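Side-chain contacts in packaging enzyme P4 (Pseudomonas phage phi6, PDB 4BLO), which probably hydrolyses nucleoside triphosphates as a hexameric RecA-like motor that drives the viral RNA into the phage capsid: residues Ile134-Lys139 and Ala185-Arg190; Ala123-Thr128 and Gly245-Ser250; Ser211-Ile216 and Val227-Asn232; Val162-Ser165 and Glu169-Ile172. All coordinates share one frame; numbering follows the deposited sequence.

Contact 1 (Ile134-Lys139 and Ala185-Arg190). With ADP (adenosine-5'-diphosphate), chain B.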
# COMPACT_ATOMS: atom_id res chain seq x y z
N ILE L 134 21.03 4.81 -30.07
CA ILE L 134 21.61 5.34 -31.31
C ILE L 134 22.66 6.39 -30.97
O ILE L 134 23.78 6.30 -31.46
CB ILE L 134 20.49 5.87 -32.25
CG1 ILE L 134 19.95 4.75 -33.17
CG2 ILE L 134 20.86 7.15 -33.04
CD1 ILE L 134 20.98 4.08 -34.23
N THR L 135 22.31 7.36 -30.10
CA THR L 135 23.20 8.44 -29.66
C THR L 135 24.41 7.84 -28.93
O THR L 135 25.55 8.23 -29.21
CB THR L 135 22.45 9.44 -28.77
OG1 THR L 135 21.37 9.98 -29.52
CG2 THR L 135 23.35 10.58 -28.29
N LEU L 136 24.15 6.84 -28.04
CA LEU L 136 25.20 6.17 -27.29
C LEU L 136 26.26 5.52 -28.22
O LEU L 136 27.46 5.74 -28.02
CB LEU L 136 24.56 5.12 -26.36
CG LEU L 136 25.53 4.21 -25.57
CD1 LEU L 136 26.39 5.02 -24.60
CD2 LEU L 136 24.79 3.13 -24.86
N ASN L 137 25.83 4.76 -29.23
CA ASN L 137 26.78 4.02 -30.04
C ASN L 137 27.34 4.81 -31.22
O ASN L 137 28.52 4.63 -31.55
CB ASN L 137 26.16 2.70 -30.50
CG ASN L 137 25.92 1.78 -29.32
OD1 ASN L 137 26.80 1.06 -28.85
ND2 ASN L 137 24.73 1.86 -28.72
N GLU L 138 26.55 5.71 -31.84
CA GLU L 138 27.03 6.50 -32.98
C GLU L 138 27.75 7.77 -32.54
O GLU L 138 28.86 7.99 -33.00
CB GLU L 138 25.89 6.88 -33.93
CG GLU L 138 25.33 5.70 -34.70
CD GLU L 138 24.34 6.08 -35.79
OE1 GLU L 138 23.58 7.06 -35.62
OE2 GLU L 138 24.31 5.36 -36.81
N LYS L 139 27.09 8.62 -31.70
CA LYS L 139 27.66 9.89 -31.25
C LYS L 139 28.64 9.72 -30.09
O LYS L 139 29.74 10.25 -30.19
CB LYS L 139 26.56 10.93 -30.91
CG LYS L 139 25.85 11.51 -32.17
CD LYS L 139 24.55 12.24 -31.85
CE LYS L 139 23.32 11.39 -32.12
NZ LYS L 139 22.04 12.02 -31.68
N ALA L 185 30.06 2.35 -20.65
CA ALA L 185 28.66 2.73 -20.83
C ALA L 185 27.74 1.58 -20.48
O ALA L 185 28.10 0.43 -20.70
CB ALA L 185 28.42 3.16 -22.26
N VAL L 186 26.55 1.90 -19.92
CA VAL L 186 25.55 0.89 -19.55
C VAL L 186 24.24 1.14 -20.30
O VAL L 186 23.59 2.17 -20.09
CB VAL L 186 25.30 0.80 -18.02
CG1 VAL L 186 24.46 -0.43 -17.68
CG2 VAL L 186 26.60 0.78 -17.25
N ASP L 187 23.88 0.19 -21.19
CA ASP L 187 22.63 0.14 -21.96
C ASP L 187 22.00 -1.25 -21.77
O ASP L 187 22.44 -2.20 -22.39
CB ASP L 187 22.86 0.45 -23.45
CG ASP L 187 21.59 0.75 -24.25
OD1 ASP L 187 20.54 1.04 -23.63
OD2 ASP L 187 21.66 0.71 -25.50
N SER L 188 21.04 -1.40 -20.83
CA SER L 188 20.33 -0.39 -20.05
C SER L 188 20.54 -0.55 -18.57
O SER L 188 21.14 -1.53 -18.12
CB SER L 188 18.83 -0.56 -20.29
OG SER L 188 18.12 0.66 -20.34
N VAL L 189 19.96 0.39 -17.80
CA VAL L 189 19.90 0.37 -16.35
C VAL L 189 18.42 -0.01 -15.93
O VAL L 189 18.16 -0.22 -14.75
CB VAL L 189 20.44 1.70 -15.73
CG1 VAL L 189 19.34 2.74 -15.52
CG2 VAL L 189 21.21 1.44 -14.46
N ARG L 190 17.49 -0.17 -16.93
CA ARG L 190 16.07 -0.59 -16.78
C ARG L 190 15.87 -1.77 -15.80
O ARG L 190 14.94 -1.66 -15.01
CB ARG L 190 15.44 -0.99 -18.12
CG ARG L 190 14.90 0.14 -18.99
CD ARG L 190 13.91 -0.40 -20.04
NE ARG L 190 14.48 -1.43 -20.92
CZ ARG L 190 13.78 -2.43 -21.46
NH1 ARG L 190 12.48 -2.54 -21.24
NH2 ARG L 190 14.38 -3.31 -22.25
PB ADP B . 15.83 4.13 -27.58
O1B ADP B . 15.65 5.52 -26.94
O2B ADP B . 17.16 3.53 -27.12
O3B ADP B . 14.69 3.22 -27.19
PA ADP B . 16.82 3.73 -30.31
O1A ADP B . 17.00 2.21 -30.14
O2A ADP B . 18.13 4.39 -30.19
O3A ADP B . 15.83 4.28 -29.18
O5' ADP B . 16.20 4.04 -31.74
C5' ADP B . 15.47 5.26 -31.97
C4' ADP B . 15.09 5.38 -33.42
O4' ADP B . 14.21 4.29 -33.78
C3' ADP B . 14.32 6.65 -33.76
O3' ADP B . 15.18 7.75 -34.01
C2' ADP B . 13.50 6.22 -34.98
O2' ADP B . 14.23 6.31 -36.20
C1' ADP B . 13.19 4.75 -34.64
N9 ADP B . 11.89 4.54 -34.01
C8 ADP B . 11.63 4.26 -32.69
N7 ADP B . 10.36 4.13 -32.40
C5 ADP B . 9.73 4.34 -33.62
C6 ADP B . 8.36 4.35 -34.00
N6 ADP B . 7.36 4.19 -33.14
N1 ADP B . 8.07 4.58 -35.30
C2 ADP B . 9.08 4.80 -36.15
N3 ADP B . 10.39 4.84 -35.91
C4 ADP B . 10.65 4.60 -34.62
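L136 reaches from helix 132-140 onto A185 and D187, which lie two residues apart on strand 184-187 and turn their side chains to the same face of the sheet. At the root of the leucine, L136 CB packs against L124 CD2, on the strand leading into the nucleotide-binding loop. CG is placed anti to the backbone N (chi1 175°), which carries the isopropyl fork out from the helix, and the two methyls then part company. L136 CD1 packs on A185 CB at 3.6 Å, while CD2 settles on D187 CB, also at 3.6 Å. The aspartate and leucine run past each other in opposite directions, leaving the carboxylate beyond the methyl, with D187 OD2 4.0 Å from L136 CD2. D187 OD2 is hydrogen-bonded to S133 OG, one turn before L136 on the same helix, and the side chain of D187 is about 4 Å from a calcium ion. V230 and L145, on the two flanking strands, also touch L136. At the start of the helix, I134 N donates to ADP O2A over 2.9 Å, joining the amides of G129, G131 and S133 and the amine of K132 around the phosphates. A helix after the P-loop packed on a neighbouring strand that carries D187, followed by a cis peptide before S188, is consistent with paired Walker A and Walker B motifs in a RecA-like ATPase.

Contact 2 (Ala123-Thr128 and Gly245-Ser250)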
# COMPACT_ATOMS: atom_id res chain seq x y z
N ALA L 123 23.95 10.59 -17.26
CA ALA L 123 22.68 9.89 -17.45
C ALA L 123 22.06 10.25 -18.78
O ALA L 123 21.68 11.39 -19.02
CB ALA L 123 21.71 10.18 -16.31
N LEU L 124 21.95 9.25 -19.65
CA LEU L 124 21.39 9.42 -20.98
C LEU L 124 19.91 9.08 -20.91
O LEU L 124 19.53 7.91 -20.91
CB LEU L 124 22.18 8.56 -21.99
CG LEU L 124 21.76 8.48 -23.45
CD1 LEU L 124 21.96 9.79 -24.15
CD2 LEU L 124 22.55 7.40 -24.13
N MET L 125 19.08 10.15 -20.82
CA MET L 125 17.62 10.17 -20.71
C MET L 125 16.91 10.22 -22.06
O MET L 125 17.50 10.61 -23.07
CB MET L 125 17.19 11.40 -19.88
CG MET L 125 17.30 11.20 -18.39
SD MET L 125 15.70 11.56 -17.64
CE MET L 125 15.67 10.37 -16.36
N GLY L 126 15.63 9.91 -22.03
CA GLY L 126 14.74 9.96 -23.19
C GLY L 126 13.59 9.00 -23.12
O GLY L 126 13.71 7.92 -22.53
N ALA L 127 12.46 9.36 -23.76
CA ALA L 127 11.26 8.52 -23.90
C ALA L 127 11.64 7.30 -24.74
O ALA L 127 12.74 7.28 -25.28
CB ALA L 127 10.15 9.32 -24.57
N THR L 128 10.79 6.26 -24.84
CA THR L 128 11.16 5.10 -25.65
C THR L 128 11.22 5.47 -27.12
O THR L 128 10.36 6.20 -27.61
CB THR L 128 10.23 3.91 -25.42
OG1 THR L 128 8.86 4.33 -25.39
CG2 THR L 128 10.58 3.13 -24.18
N GLY L 245 15.31 17.60 -15.14
CA GLY L 245 15.76 18.70 -14.29
C GLY L 245 16.23 18.22 -12.94
O GLY L 245 17.23 18.71 -12.39
N GLN L 246 15.56 17.18 -12.45
CA GLN L 246 15.85 16.56 -11.17
C GLN L 246 17.09 15.69 -11.28
O GLN L 246 17.88 15.65 -10.34
CB GLN L 246 14.65 15.76 -10.68
CG GLN L 246 13.36 16.58 -10.42
CD GLN L 246 13.47 17.64 -9.36
OE1 GLN L 246 14.10 17.43 -8.32
NE2 GLN L 246 12.86 18.80 -9.59
N VAL L 247 17.27 14.98 -12.41
CA VAL L 247 18.41 14.08 -12.67
C VAL L 247 19.68 14.91 -12.85
O VAL L 247 20.75 14.52 -12.37
CB VAL L 247 18.13 13.13 -13.86
CG1 VAL L 247 19.41 12.42 -14.31
CG2 VAL L 247 17.06 12.10 -13.51
N MET L 248 19.56 16.08 -13.49
CA MET L 248 20.67 17.01 -13.70
C MET L 248 21.33 17.39 -12.36
O MET L 248 22.55 17.51 -12.29
CB MET L 248 20.13 18.26 -14.38
CG MET L 248 20.43 18.38 -15.85
SD MET L 248 19.43 19.78 -16.39
CE MET L 248 20.33 20.36 -17.79
N ALA L 249 20.52 17.54 -11.29
CA ALA L 249 20.93 17.89 -9.92
C ALA L 249 21.49 16.67 -9.15
O ALA L 249 21.98 16.82 -8.02
CB ALA L 249 19.74 18.48 -9.17
N SER L 250 21.44 15.47 -9.77
CA SER L 250 21.88 14.21 -9.17
C SER L 250 23.05 13.53 -9.92
O SER L 250 23.54 12.50 -9.44
CB SER L 250 20.70 13.24 -9.11
OG SER L 250 19.62 13.81 -8.37
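V247 points from helix 240-248 at the sheet and divides its two methyls between M125 and A123, which face it from strand 120-126. V247 CG1 rests on A123 CB at 3.8 Å. The other branch, CG2, meets the thioether methyl M125 CE at 3.6 Å, with valine and methionine reaching toward each other tip to tip. Bends at chi2 (-125°) and chi3 in M125 bring that methyl up to the valine. Because CG1 lies anti to the backbone N and CG2 anti to the carbonyl carbon, the fork of V247 straddles the gap between the two strand residues. F209 and Y210 of helix 208-222 also touch V247, and V231 lies against both A123 and M125 from the next strand, so the three residues belong to a larger apolar layer. The chain beyond M125 continues through G126 into the nucleotide-binding loop. Past V247, the hydroxyl of S250 bonds to Q246 O and, weakly, to R190 of a neighbouring subunit. Between the two segments no hydrogen bond forms. Methyl groups alone meet here, so cohesion comes from dispersion and burial, with no polar bond to fix the helix at this point.

Contact 3 (Ser211-Ile216 and Val227-Asn232)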
# COMPACT_ATOMS: atom_id res chain seq x y z
N SER L 211 18.55 9.65 -5.36
CA SER L 211 19.58 9.40 -4.36
C SER L 211 20.55 8.34 -4.87
O SER L 211 21.76 8.50 -4.73
CB SER L 211 18.97 9.00 -3.02
OG SER L 211 18.65 10.17 -2.28
N LEU L 212 20.01 7.28 -5.52
CA LEU L 212 20.82 6.20 -6.09
C LEU L 212 21.75 6.71 -7.19
O LEU L 212 22.92 6.31 -7.21
CB LEU L 212 19.93 5.07 -6.64
CG LEU L 212 20.08 3.68 -5.96
CD1 LEU L 212 19.06 2.69 -6.51
CD2 LEU L 212 21.47 3.11 -6.13
N LEU L 213 21.27 7.61 -8.08
CA LEU L 213 22.07 8.21 -9.15
C LEU L 213 23.26 8.99 -8.57
O LEU L 213 24.38 8.87 -9.09
CB LEU L 213 21.22 9.14 -10.04
CG LEU L 213 20.33 8.51 -11.10
CD1 LEU L 213 19.42 9.55 -11.71
CD2 LEU L 213 21.16 7.89 -12.22
N THR L 214 23.03 9.77 -7.48
CA THR L 214 24.05 10.55 -6.77
C THR L 214 25.09 9.62 -6.11
O THR L 214 26.30 9.88 -6.22
CB THR L 214 23.41 11.49 -5.74
OG1 THR L 214 22.49 12.35 -6.41
CG2 THR L 214 24.43 12.34 -5.03
N ASP L 215 24.61 8.55 -5.43
CA ASP L 215 25.45 7.54 -4.78
C ASP L 215 26.30 6.80 -5.82
O ASP L 215 27.48 6.55 -5.58
CB ASP L 215 24.58 6.56 -3.98
CG ASP L 215 24.05 7.07 -2.66
OD1 ASP L 215 24.39 8.23 -2.29
OD2 ASP L 215 23.33 6.32 -1.97
N ILE L 216 25.70 6.48 -6.99
CA ILE L 216 26.42 5.82 -8.09
C ILE L 216 27.46 6.82 -8.67
O ILE L 216 28.62 6.45 -8.85
CB ILE L 216 25.44 5.27 -9.16
CG1 ILE L 216 24.73 4.00 -8.65
CG2 ILE L 216 26.14 5.01 -10.47
CD1 ILE L 216 23.43 3.66 -9.35
N VAL L 227 31.48 7.07 -16.47
CA VAL L 227 30.46 6.15 -16.94
C VAL L 227 29.23 6.91 -17.47
O VAL L 227 28.82 7.92 -16.90
CB VAL L 227 30.08 5.14 -15.80
CG1 VAL L 227 28.98 4.16 -16.23
CG2 VAL L 227 31.31 4.39 -15.28
N VAL L 228 28.64 6.40 -18.56
CA VAL L 228 27.40 6.87 -19.17
C VAL L 228 26.35 5.77 -18.99
O VAL L 228 26.53 4.67 -19.52
CB VAL L 228 27.56 7.28 -20.67
CG1 VAL L 228 26.20 7.45 -21.37
CG2 VAL L 228 28.41 8.54 -20.81
N MET L 229 25.29 6.04 -18.25
CA MET L 229 24.20 5.07 -18.04
C MET L 229 22.95 5.54 -18.75
O MET L 229 22.55 6.69 -18.56
CB MET L 229 23.90 4.87 -16.54
CG MET L 229 25.05 4.29 -15.76
SD MET L 229 24.54 3.55 -14.20
CE MET L 229 23.84 4.94 -13.38
N VAL L 230 22.32 4.67 -19.57
CA VAL L 230 21.08 5.08 -20.24
C VAL L 230 19.95 4.77 -19.28
O VAL L 230 19.83 3.65 -18.78
CB VAL L 230 20.83 4.59 -21.70
CG1 VAL L 230 22.02 3.87 -22.29
CG2 VAL L 230 19.53 3.81 -21.87
N VAL L 231 19.19 5.83 -18.93
CA VAL L 231 18.12 5.76 -17.93
C VAL L 231 16.76 6.02 -18.63
O VAL L 231 16.49 7.12 -19.14
CB VAL L 231 18.42 6.68 -16.69
CG1 VAL L 231 19.75 6.30 -16.05
CG2 VAL L 231 18.44 8.15 -17.03
N ASN L 232 15.95 4.95 -18.74
CA ASN L 232 14.63 5.01 -19.37
C ASN L 232 13.56 4.97 -18.27
O ASN L 232 13.33 3.92 -17.66
CB ASN L 232 14.44 3.88 -20.42
CG ASN L 232 13.29 4.09 -21.40
OD1 ASN L 232 12.16 4.50 -21.05
ND2 ASN L 232 13.54 3.74 -22.66
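The thioether methyl of M229 is the main bump of this interface, pressing from the strand into the shallow groove between L213 and I216, one helical turn apart on helix 208-222. M229 CE comes within 3.7 Å of I216 CG2 and 4.2 Å of L213 CD2, closer to the isoleucine wall. The methionine chain leaves the strand with CG anti to the carbonyl carbon, runs extended through chi2, and then bends at chi3 (-61°), a curl that turns the methyl in among the helix side chains. I216 offers its CG2 branch, which meets the methionine at a slant. As a second bump, L213 does not aim its first bond straight at the sheet, but its tip does reach it, and CD2 drops into the dip between M229 and V231, lying 4.4 Å from V231 CG1. L213 and M229 thus pass alongside each other in opposite senses, each filling a hollow beside the other. Helix 208-222 runs nearly antiparallel to the strand that follows it, at 161°, with 11.8 Å between the axes of the two short segments; this is the returning half of a beta-alpha-beta crossover that leads from strand 184-187 to its parallel neighbour 226-231 in a RecA-like core. V121 and V186, on the strands to either side, also touch M229, extending the floor of the groove. Elsewhere on the helix, D215 forms a salt bridge with R195 of a neighbouring subunit; T214 OG1, bonded to Y210 O and S250 O in its own chain, also bonds weakly to R190 of that subunit.

Contact 4 (Val162-Ser165 and Glu169-Ile172)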
# COMPACT_ATOMS: atom_id res chain seq x y z
N VAL L 162 29.49 -6.34 -23.53
CA VAL L 162 29.69 -7.25 -22.40
C VAL L 162 28.30 -7.44 -21.75
O VAL L 162 27.70 -6.50 -21.22
CB VAL L 162 30.82 -6.80 -21.41
CG1 VAL L 162 30.77 -5.31 -21.12
CG2 VAL L 162 30.82 -7.63 -20.13
N HIS L 163 27.77 -8.67 -21.87
CA HIS L 163 26.44 -9.02 -21.40
C HIS L 163 26.46 -9.48 -19.96
O HIS L 163 27.05 -10.52 -19.63
CB HIS L 163 25.79 -10.07 -22.30
CG HIS L 163 25.60 -9.58 -23.71
ND1 HIS L 163 26.52 -9.88 -24.71
CD2 HIS L 163 24.63 -8.78 -24.22
CE1 HIS L 163 26.07 -9.27 -25.80
NE2 HIS L 163 24.94 -8.60 -25.56
N ILE L 164 25.81 -8.68 -19.09
CA ILE L 164 25.67 -8.95 -17.66
C ILE L 164 24.21 -9.35 -17.35
O ILE L 164 23.32 -9.24 -18.21
CB ILE L 164 26.17 -7.76 -16.79
CG1 ILE L 164 25.32 -6.50 -17.00
CG2 ILE L 164 27.67 -7.48 -17.02
CD1 ILE L 164 25.11 -5.71 -15.81
N SER L 165 23.97 -9.81 -16.11
CA SER L 165 22.68 -10.25 -15.60
C SER L 165 22.32 -9.58 -14.26
O SER L 165 21.14 -9.37 -14.03
CB SER L 165 22.66 -11.76 -15.43
OG SER L 165 23.50 -12.22 -14.38
N GLU L 169 27.46 -7.35 -11.11
CA GLU L 169 28.23 -7.43 -12.34
C GLU L 169 28.40 -6.04 -12.98
O GLU L 169 29.51 -5.72 -13.41
CB GLU L 169 27.57 -8.39 -13.34
CG GLU L 169 27.73 -9.86 -13.00
CD GLU L 169 26.83 -10.83 -13.75
OE1 GLU L 169 26.03 -10.37 -14.60
OE2 GLU L 169 26.90 -12.05 -13.46
N MET L 170 27.33 -5.21 -13.00
CA MET L 170 27.38 -3.87 -13.58
C MET L 170 28.44 -3.01 -12.89
O MET L 170 29.28 -2.42 -13.57
CB MET L 170 26.03 -3.17 -13.52
CG MET L 170 25.96 -1.97 -14.43
SD MET L 170 24.83 -0.71 -13.82
CE MET L 170 25.82 0.01 -12.49
N LEU L 171 28.40 -2.97 -11.55
CA LEU L 171 29.34 -2.20 -10.74
C LEU L 171 30.77 -2.72 -10.88
O LEU L 171 31.69 -1.91 -10.97
CB LEU L 171 28.90 -2.18 -9.27
CG LEU L 171 27.57 -1.46 -8.98
CD1 LEU L 171 27.07 -1.80 -7.61
CD2 LEU L 171 27.70 0.05 -9.13
N ILE L 172 30.96 -4.06 -10.97
CA ILE L 172 32.27 -4.68 -11.15
C ILE L 172 32.93 -4.15 -12.43
O ILE L 172 34.07 -3.68 -12.38
CB ILE L 172 32.17 -6.24 -11.16
CG1 ILE L 172 31.97 -6.78 -9.74
CG2 ILE L 172 33.40 -6.88 -11.79
CD1 ILE L 172 31.49 -8.21 -9.70
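S165 holds its hydroxyl between its own backbone N and carbonyl carbon (chi1 69°), and E169 stretches out beyond CG, so that a single carboxylate oxygen from the helix meets both the amide and the hydroxyl of the serine. S165 N donates to E169 OE1 over 2.6 Å in a nearly straight bond, 164° at the hydrogen, approaching close to the line of the C-O bond. From the syn side S165 OG gives the second bond to E169 OE1, at 3.1 Å and 32° out of the carboxylate plane. I164 packs beside these bonds. Its CB lies 3.4 Å from E169 OE1, and its CG2 packs on E169 CB at 3.8 Å as the two side chains run past each other in opposite directions. The longer branch of I164 goes to the next helical residue, where CD1 touches M170 CB at 3.5 Å; the remainder of M170 heads away, toward V186 on another strand of the sheet. Just ahead of helix 167-179, T166 OG1 accepts a hydrogen bond from E169 N. S165 O is taken up by W148 NE1, and the backbone of S165 also bonds to a neighbouring subunit. The contact therefore joins the chain following strand 161-163 to the first turn of helix 167-179. At least two donors converge on E169 OE1, which would restrict the rotation of the carboxylate, and the nearby helix N-terminus would be expected to favour its ionised form.

All four contacts are buried and rest on the same RecA-like sheet, yet they differ in chemistry. Contacts 2 and 3 are wholly apolar, and their strands are hydrogen-bonded neighbours, L124 with M229 and V231; both reach the same neighbouring subunit through polar residues that lie off their apolar cores. Contact 1 belongs to the opposite face of the sheet, and its apolar packing borders the nucleotide and calcium sites. Its strand is hydrogen-bonded to that of contact 3, V186 with V228 and V230. Contact 4, at the edge strand 161-163 and about 22 Å between centres from contact 2, is the one built on side-chain hydrogen bonds, though M170 meets V186 of contact 1 and M229 of contact 3.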